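Local structure of 3-carboxy-cis,cis-muconate cycloisomerase (Acinetobacter calcoaceticus, 1Q5N) at residues V27-M30 against V31-E34; I83-V86 against K87-A91; L114-A117 against C118-C122. The protein belongs to the fumarase/aspartase superfamily of helical enzymes and is a tetrameric cycloisomerase whose subunits are built largely of long helices. One frame throughout, in Å; residues are numbered along the deposited sequence.

Contact 1. Residues V27-M30 against V31-E34; sequences VSYM and VEAE
V27 and V31 begin a run of four backbone hydrogen bonds that ties these two consecutive helical turns together. V31 N donates to V27 O at 2.9 Å, and the amides of E32, A33 and E34 reach the carbonyl oxygens of S28, Y29 and M30 in the same i to i+4 pattern, with A33 N also 2.9 Å from Y29 O.

The apolar contact is between the two valines. With V31 CG2 anti to its own carbonyl carbon and beside the backbone N, this methyl leans back over the preceding turn, 3.3 Å from V27 O and 4.4 Å from V27 CG1. The ring of F85 on helix 82-94 rests on both valines, so their pairing makes one patch of the face that helix 23-43 turns to that neighbour within the helical N-terminal region of the subunit. M30 extends the same packing, meeting F85 with its CB and L114 of helix 110-146 with its terminal methyl CE. V27 also packs on F68 and L71 of helix 68-78 and on L7 of a neighbouring subunit.

Y29 and E32 lie side by side and point the same way, their ring and carboxylate planes 35° apart; E32 OE1 comes to 3.9 Å from Y29 CD1, a van der Waals approach oblique to the ring. The tyrosine is fastened at its far end, where OH hydrogen-bonds D124 OD2. A chi1 of -70° sets E34 CG beside its own backbone N, 3.4 Å from M30 O; the bend at chi2 then turns the carboxylate, and its OE2 is hydrogen-bonded to H105 ND1, which accounts for one oxygen of this buried group.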
loop_
_atom_site.group_PDB
_atom_site.type_symbol
_atom_site.label_atom_id
_atom_site.label_comp_id
_atom_site.label_asym_id
_atom_site.label_seq_id
_atom_site.Cartn_x
_atom_site.Cartn_y
_atom_site.Cartn_z
ATOM N N VAL A 27 25.166 15.339 -1.641
ATOM C CA VAL A 27 26.635 15.261 -1.723
ATOM C C VAL A 27 27.286 16.224 -0.705
ATOM O O VAL A 27 28.334 15.921 -0.141
ATOM C CB VAL A 27 27.146 15.560 -3.148
ATOM C CG1 VAL A 27 28.690 15.567 -3.133
ATOM C CG2 VAL A 27 26.614 14.485 -4.146
ATOM N N SER A 28 26.643 17.358 -0.437
ATOM C CA SER A 28 27.144 18.301 0.546
ATOM C C SER A 28 27.193 17.660 1.908
ATOM O O SER A 28 28.177 17.780 2.634
ATOM C CB SER A 28 26.216 19.498 0.662
ATOM O OG SER A 28 26.911 20.632 0.246
ATOM N N TYR A 29 26.107 16.977 2.261
ATOM C CA TYR A 29 26.018 16.326 3.566
ATOM C C TYR A 29 27.008 15.166 3.649
ATOM O O TYR A 29 27.537 14.873 4.728
ATOM C CB TYR A 29 24.588 15.817 3.828
ATOM C CG TYR A 29 23.579 16.902 4.117
ATOM C CD1 TYR A 29 23.608 17.591 5.333
ATOM C CD2 TYR A 29 22.529 17.177 3.226
ATOM C CE1 TYR A 29 22.624 18.511 5.674
ATOM C CE2 TYR A 29 21.518 18.124 3.561
ATOM C CZ TYR A 29 21.584 18.781 4.796
ATOM O OH TYR A 29 20.638 19.715 5.175
ATOM N N MET A 30 27.272 14.512 2.522
ATOM C CA MET A 30 28.239 13.403 2.544
ATOM C C MET A 30 29.636 13.968 2.822
ATOM O O MET A 30 30.435 13.359 3.582
ATOM C CB MET A 30 28.234 12.628 1.216
ATOM C CG MET A 30 26.947 11.779 1.052
ATOM S SD MET A 30 26.800 11.053 -0.604
ATOM C CE MET A 30 27.819 9.693 -0.333
ATOM N N VAL A 31 29.919 15.119 2.212
ATOM C CA VAL A 31 31.193 15.785 2.428
ATOM C C VAL A 31 31.273 16.108 3.929
ATOM O O VAL A 31 32.272 15.805 4.598
ATOM C CB VAL A 31 31.291 17.084 1.607
ATOM C CG1 VAL A 31 32.474 17.964 2.125
ATOM C CG2 VAL A 31 31.471 16.741 0.108
ATOM N N GLU A 32 30.201 16.665 4.468
ATOM C CA GLU A 32 30.192 17.012 5.869
ATOM C C GLU A 32 30.490 15.797 6.761
ATOM O O GLU A 32 31.228 15.900 7.764
ATOM C CB GLU A 32 28.839 17.605 6.210
ATOM C CG GLU A 32 28.701 18.167 7.621
ATOM C CD GLU A 32 27.343 18.891 7.806
ATOM O OE1 GLU A 32 26.781 19.411 6.795
ATOM O OE2 GLU A 32 26.844 18.953 8.959
ATOM N N ALA A 33 29.901 14.651 6.406
ATOM C CA ALA A 33 30.133 13.414 7.153
ATOM C C ALA A 33 31.630 12.959 7.097
ATOM O O ALA A 33 32.171 12.440 8.087
ATOM C CB ALA A 33 29.248 12.293 6.609
ATOM N N GLU A 34 32.255 13.104 5.920
ATOM C CA GLU A 34 33.655 12.721 5.737
ATOM C C GLU A 34 34.588 13.617 6.585
ATOM O O GLU A 34 35.499 13.122 7.258
ATOM C CB GLU A 34 34.022 12.785 4.257
ATOM C CG GLU A 34 33.377 11.700 3.402
ATOM C CD GLU A 34 33.925 10.305 3.668
ATOM O OE1 GLU A 34 34.775 10.121 4.556
ATOM O OE2 GLU A 34 33.502 9.375 2.980
#

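Contact 2. Residues I83-V86 against K87-A91; sequences IPFV and KQLTA
V86 O is gripped twice by T90, whose amide N lies 2.9 Å from it and whose OG1 lies 3.0 Å away as a second donor. The two approaches differ: the N-H comes nearly along the C=O axis, whereas the hydroxyl stands above the carbonyl plane, 42° out of it, and does not use a lone pair direction. A chi1 of -64° sets OG1 beside the backbone N and thereby folds the hydroxyl back onto the preceding turn. T90 and V86 also run side by side, with V86 CG1 4.0 Å from T90 OG1.

The other backbone bonds follow the i to i+4 pattern but vary in length. L89 N meets F85 O at 2.9 Å, while K87 N to I83 O is longer at 3.3 Å. Q88 N donates to P84 O at 3.2 Å. P84 sits in the first turn of helix 82-94, where a proline's missing N-H costs no bond of this kind, and its ring packs on L71 and A74 of helix 68-78.

F85 and L89 share the apolar side of the helix that looks inward. The end of the phenylalanine ring returns toward the following turn, bringing CZ to 4.3 Å from L89 CD2, at an oblique angle to the ring. Beyond F85 lies helix 23-43; L89 instead touches V104.

K87 is exposed. Its chi1 of -55° brings CG to 3.4 Å from I83 O, and the chain then coils through bends at the three torsions that follow. Q88 turns to the region of helix 68-78, where it packs on A70 and I66 and its OE1 accepts a hydrogen bond from the backbone N of D67.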
loop_
_atom_site.group_PDB
_atom_site.type_symbol
_atom_site.label_atom_id
_atom_site.label_comp_id
_atom_site.label_asym_id
_atom_site.label_seq_id
_atom_site.Cartn_x
_atom_site.Cartn_y
_atom_site.Cartn_z
ATOM N N ILE A 83 30.427 5.111 -3.180
ATOM C CA ILE A 83 31.651 4.580 -3.777
ATOM C C ILE A 83 32.333 5.535 -4.779
ATOM O O ILE A 83 33.497 5.863 -4.611
ATOM C CB ILE A 83 31.369 3.158 -4.386
ATOM C CG1 ILE A 83 31.259 2.131 -3.245
ATOM C CG2 ILE A 83 32.489 2.715 -5.330
ATOM C CD1 ILE A 83 30.688 0.807 -3.654
ATOM N N PRO A 84 31.614 6.009 -5.806
ATOM C CA PRO A 84 32.235 6.915 -6.773
ATOM C C PRO A 84 32.468 8.279 -6.121
ATOM O O PRO A 84 33.322 9.037 -6.536
ATOM C CB PRO A 84 31.198 7.004 -7.882
ATOM C CG PRO A 84 30.317 5.799 -7.669
ATOM C CD PRO A 84 30.238 5.680 -6.213
ATOM N N PHE A 85 31.686 8.601 -5.107
ATOM C CA PHE A 85 31.862 9.868 -4.454
ATOM C C PHE A 85 33.208 9.863 -3.700
ATOM O O PHE A 85 33.943 10.844 -3.748
ATOM C CB PHE A 85 30.700 10.112 -3.499
ATOM C CG PHE A 85 31.030 11.037 -2.376
ATOM C CD1 PHE A 85 30.980 12.414 -2.546
ATOM C CD2 PHE A 85 31.378 10.534 -1.128
ATOM C CE1 PHE A 85 31.284 13.272 -1.475
ATOM C CE2 PHE A 85 31.682 11.384 -0.055
ATOM C CZ PHE A 85 31.628 12.741 -0.225
ATOM N N VAL A 86 33.511 8.769 -3.002
ATOM C CA VAL A 86 34.756 8.633 -2.270
ATOM C C VAL A 86 35.925 8.759 -3.242
ATOM O O VAL A 86 36.849 9.481 -2.944
ATOM C CB VAL A 86 34.824 7.273 -1.468
ATOM C CG1 VAL A 86 36.255 6.932 -1.053
ATOM C CG2 VAL A 86 34.033 7.397 -0.203
ATOM N N LYS A 87 35.882 8.092 -4.402
ATOM C CA LYS A 87 36.980 8.211 -5.371
ATOM C C LYS A 87 37.230 9.682 -5.663
ATOM O O LYS A 87 38.347 10.177 -5.524
ATOM C CB LYS A 87 36.657 7.546 -6.714
ATOM C CG LYS A 87 36.250 6.123 -6.621
ATOM C CD LYS A 87 37.390 5.226 -6.197
ATOM C CE LYS A 87 37.909 4.418 -7.398
ATOM N NZ LYS A 87 36.823 3.531 -7.992
ATOM N N GLN A 88 36.178 10.377 -6.080
ATOM C CA GLN A 88 36.307 11.769 -6.411
ATOM C C GLN A 88 36.822 12.662 -5.293
ATOM O O GLN A 88 37.644 13.533 -5.535
ATOM C CB GLN A 88 34.979 12.334 -6.928
ATOM C CG GLN A 88 34.705 11.898 -8.348
ATOM C CD GLN A 88 33.694 12.795 -9.036
ATOM O OE1 GLN A 88 33.775 14.031 -8.941
ATOM N NE2 GLN A 88 32.742 12.184 -9.740
ATOM N N LEU A 89 36.329 12.464 -4.079
ATOM C CA LEU A 89 36.760 13.307 -2.988
ATOM C C LEU A 89 38.213 13.040 -2.691
ATOM O O LEU A 89 38.943 13.953 -2.293
ATOM C CB LEU A 89 35.961 13.041 -1.726
ATOM C CG LEU A 89 36.362 13.945 -0.559
ATOM C CD1 LEU A 89 35.932 15.354 -0.875
ATOM C CD2 LEU A 89 35.722 13.474 0.749
ATOM N N THR A 90 38.623 11.786 -2.852
ATOM C CA THR A 90 40.009 11.430 -2.574
ATOM C C THR A 90 40.887 12.138 -3.622
ATOM O O THR A 90 41.833 12.829 -3.281
ATOM C CB THR A 90 40.226 9.872 -2.585
ATOM O OG1 THR A 90 39.459 9.285 -1.524
ATOM C CG2 THR A 90 41.703 9.515 -2.314
ATOM N N ALA A 91 40.533 12.002 -4.892
ATOM C CA ALA A 91 41.307 12.646 -5.919
ATOM C C ALA A 91 41.358 14.152 -5.613
ATOM O O ALA A 91 42.391 14.787 -5.783
ATOM C CB ALA A 91 40.687 12.381 -7.281
#

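Contact 3. Residues L114-A117 against C118-C122; sequences LDTA and CILQC
Helix 110-146, one of the long helices that run through the body of the subunit, carries this contact near its start, where L114 to A117 hand their carbonyls to the amides of C118 to Q121. All four i to i+4 bonds measure 2.9 Å, for instance I119 N to D115 O, so the turn is regular and evenly wound.

Aliphatic carbons press against the same carbonyl oxygens. L120 CG is 3.3 Å from T116 O, and Q121 CG is equally close to A117 O. In both residues CG is anti to the carbonyl carbon and beside the backbone N (chi1 -69° for L120), which folds the side chain back over the oxygen of the residue four before it. L120 CD1 then comes within 4.3 Å of T116 CG2, a loose contact between methyl groups. I119 CG1 likewise lies 3.4 Å from D115 O.

Around these turns the helix meets several parts of the fold. The side chain of C118 touches L331 of helix 323-351, another member of the long-helix framework common to this superfamily, while I119 and L120 pack on L223 in the loop after helix 210-221. L120 and Q121 also meet Y29 of helix 23-43.

The buried polar groups find their partners beyond these two segments. D115 OD2 forms a salt bridge with R234 NH1 and hydrogen bonds with the NE2 atoms of Q195 and Q111, so that several partners fix the carboxylate. T116 OG1 is hydrogen-bonded to D112 O one turn back, to Y217 OH and to Q195 N. Q121 extends beyond CG, and its NE2 donates to I20 O.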
loop_
_atom_site.group_PDB
_atom_site.type_symbol
_atom_site.label_atom_id
_atom_site.label_comp_id
_atom_site.label_asym_id
_atom_site.label_seq_id
_atom_site.Cartn_x
_atom_site.Cartn_y
_atom_site.Cartn_z
ATOM N N LEU A 114 26.233 7.212 3.838
ATOM C CA LEU A 114 24.888 7.397 3.292
ATOM C C LEU A 114 23.848 7.553 4.408
ATOM O O LEU A 114 23.052 8.486 4.350
ATOM C CB LEU A 114 24.543 6.225 2.358
ATOM C CG LEU A 114 25.442 6.267 1.097
ATOM C CD1 LEU A 114 25.300 5.007 0.329
ATOM C CD2 LEU A 114 25.096 7.459 0.209
ATOM N N ASP A 115 23.868 6.674 5.424
ATOM C CA ASP A 115 22.911 6.798 6.530
ATOM C C ASP A 115 23.144 8.083 7.360
ATOM O O ASP A 115 22.177 8.714 7.849
ATOM C CB ASP A 115 22.987 5.615 7.501
ATOM C CG ASP A 115 22.329 4.369 6.971
ATOM O OD1 ASP A 115 21.713 4.406 5.877
ATOM O OD2 ASP A 115 22.440 3.346 7.671
ATOM N N THR A 116 24.416 8.477 7.523
ATOM C CA THR A 116 24.688 9.681 8.283
ATOM C C THR A 116 24.185 10.903 7.487
ATOM O O THR A 116 23.558 11.791 8.046
ATOM C CB THR A 116 26.226 9.825 8.662
ATOM O OG1 THR A 116 26.594 8.801 9.605
ATOM C CG2 THR A 116 26.485 11.209 9.269
ATOM N N ALA A 117 24.434 10.933 6.182
ATOM C CA ALA A 117 23.952 12.083 5.401
ATOM C C ALA A 117 22.394 12.071 5.440
ATOM O O ALA A 117 21.748 13.132 5.511
ATOM C CB ALA A 117 24.458 12.025 3.955
ATOM N N CYS A 118 21.795 10.880 5.397
ATOM C CA CYS A 118 20.343 10.803 5.478
ATOM C C CYS A 118 19.840 11.420 6.805
ATOM O O CYS A 118 18.905 12.230 6.793
ATOM C CB CYS A 118 19.869 9.348 5.374
ATOM S SG CYS A 118 18.061 9.156 5.504
ATOM N N ILE A 119 20.437 11.033 7.940
ATOM C CA ILE A 119 20.039 11.610 9.223
ATOM C C ILE A 119 20.307 13.141 9.304
ATOM O O ILE A 119 19.533 13.893 9.939
ATOM C CB ILE A 119 20.739 10.901 10.375
ATOM C CG1 ILE A 119 20.196 9.459 10.468
ATOM C CG2 ILE A 119 20.531 11.673 11.672
ATOM C CD1 ILE A 119 18.683 9.377 10.635
ATOM N N LEU A 120 21.378 13.601 8.653
ATOM C CA LEU A 120 21.639 15.038 8.658
ATOM C C LEU A 120 20.522 15.723 7.870
ATOM O O LEU A 120 20.028 16.775 8.291
ATOM C CB LEU A 120 23.009 15.381 8.049
ATOM C CG LEU A 120 24.228 14.930 8.898
ATOM C CD1 LEU A 120 25.521 15.266 8.183
ATOM C CD2 LEU A 120 24.180 15.601 10.262
ATOM N N GLN A 121 20.121 15.132 6.738
ATOM C CA GLN A 121 19.037 15.693 5.962
ATOM C C GLN A 121 17.739 15.694 6.802
ATOM O O GLN A 121 17.032 16.693 6.845
ATOM C CB GLN A 121 18.819 14.889 4.677
ATOM C CG GLN A 121 19.865 15.107 3.584
ATOM C CD GLN A 121 19.637 14.161 2.405
ATOM O OE1 GLN A 121 19.531 12.955 2.604
ATOM N NE2 GLN A 121 19.553 14.700 1.177
ATOM N N CYS A 122 17.437 14.580 7.461
ATOM C CA CYS A 122 16.244 14.476 8.273
ATOM C C CYS A 122 16.259 15.516 9.393
ATOM O O CYS A 122 15.203 16.051 9.776
ATOM C CB CYS A 122 16.133 13.069 8.896
ATOM S SG CYS A 122 15.719 11.737 7.710
#

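In the fold
Contact 1 on helix 23-43 is the hub: it touches both of the others, whereas contacts 2 and 3 lie about 18 Å apart between centres and do not meet. F85 of contact 2 packs against V27, M30 and V31, and on another side Y29 and M30 pack against L114, A117, L120 and Q121 of contact 3. Burial and chemistry change together. Contact 3, nearest the middle of the chain, buries D115 and T116, each bonded to several neighbours; contact 1 is also buried, and there Y29 and E34 are hydrogen-bonded to D124 and H105; contact 2, farthest out, is partly buried, exposes a lysine and adds a threonine hydroxyl bond to the backbone pattern.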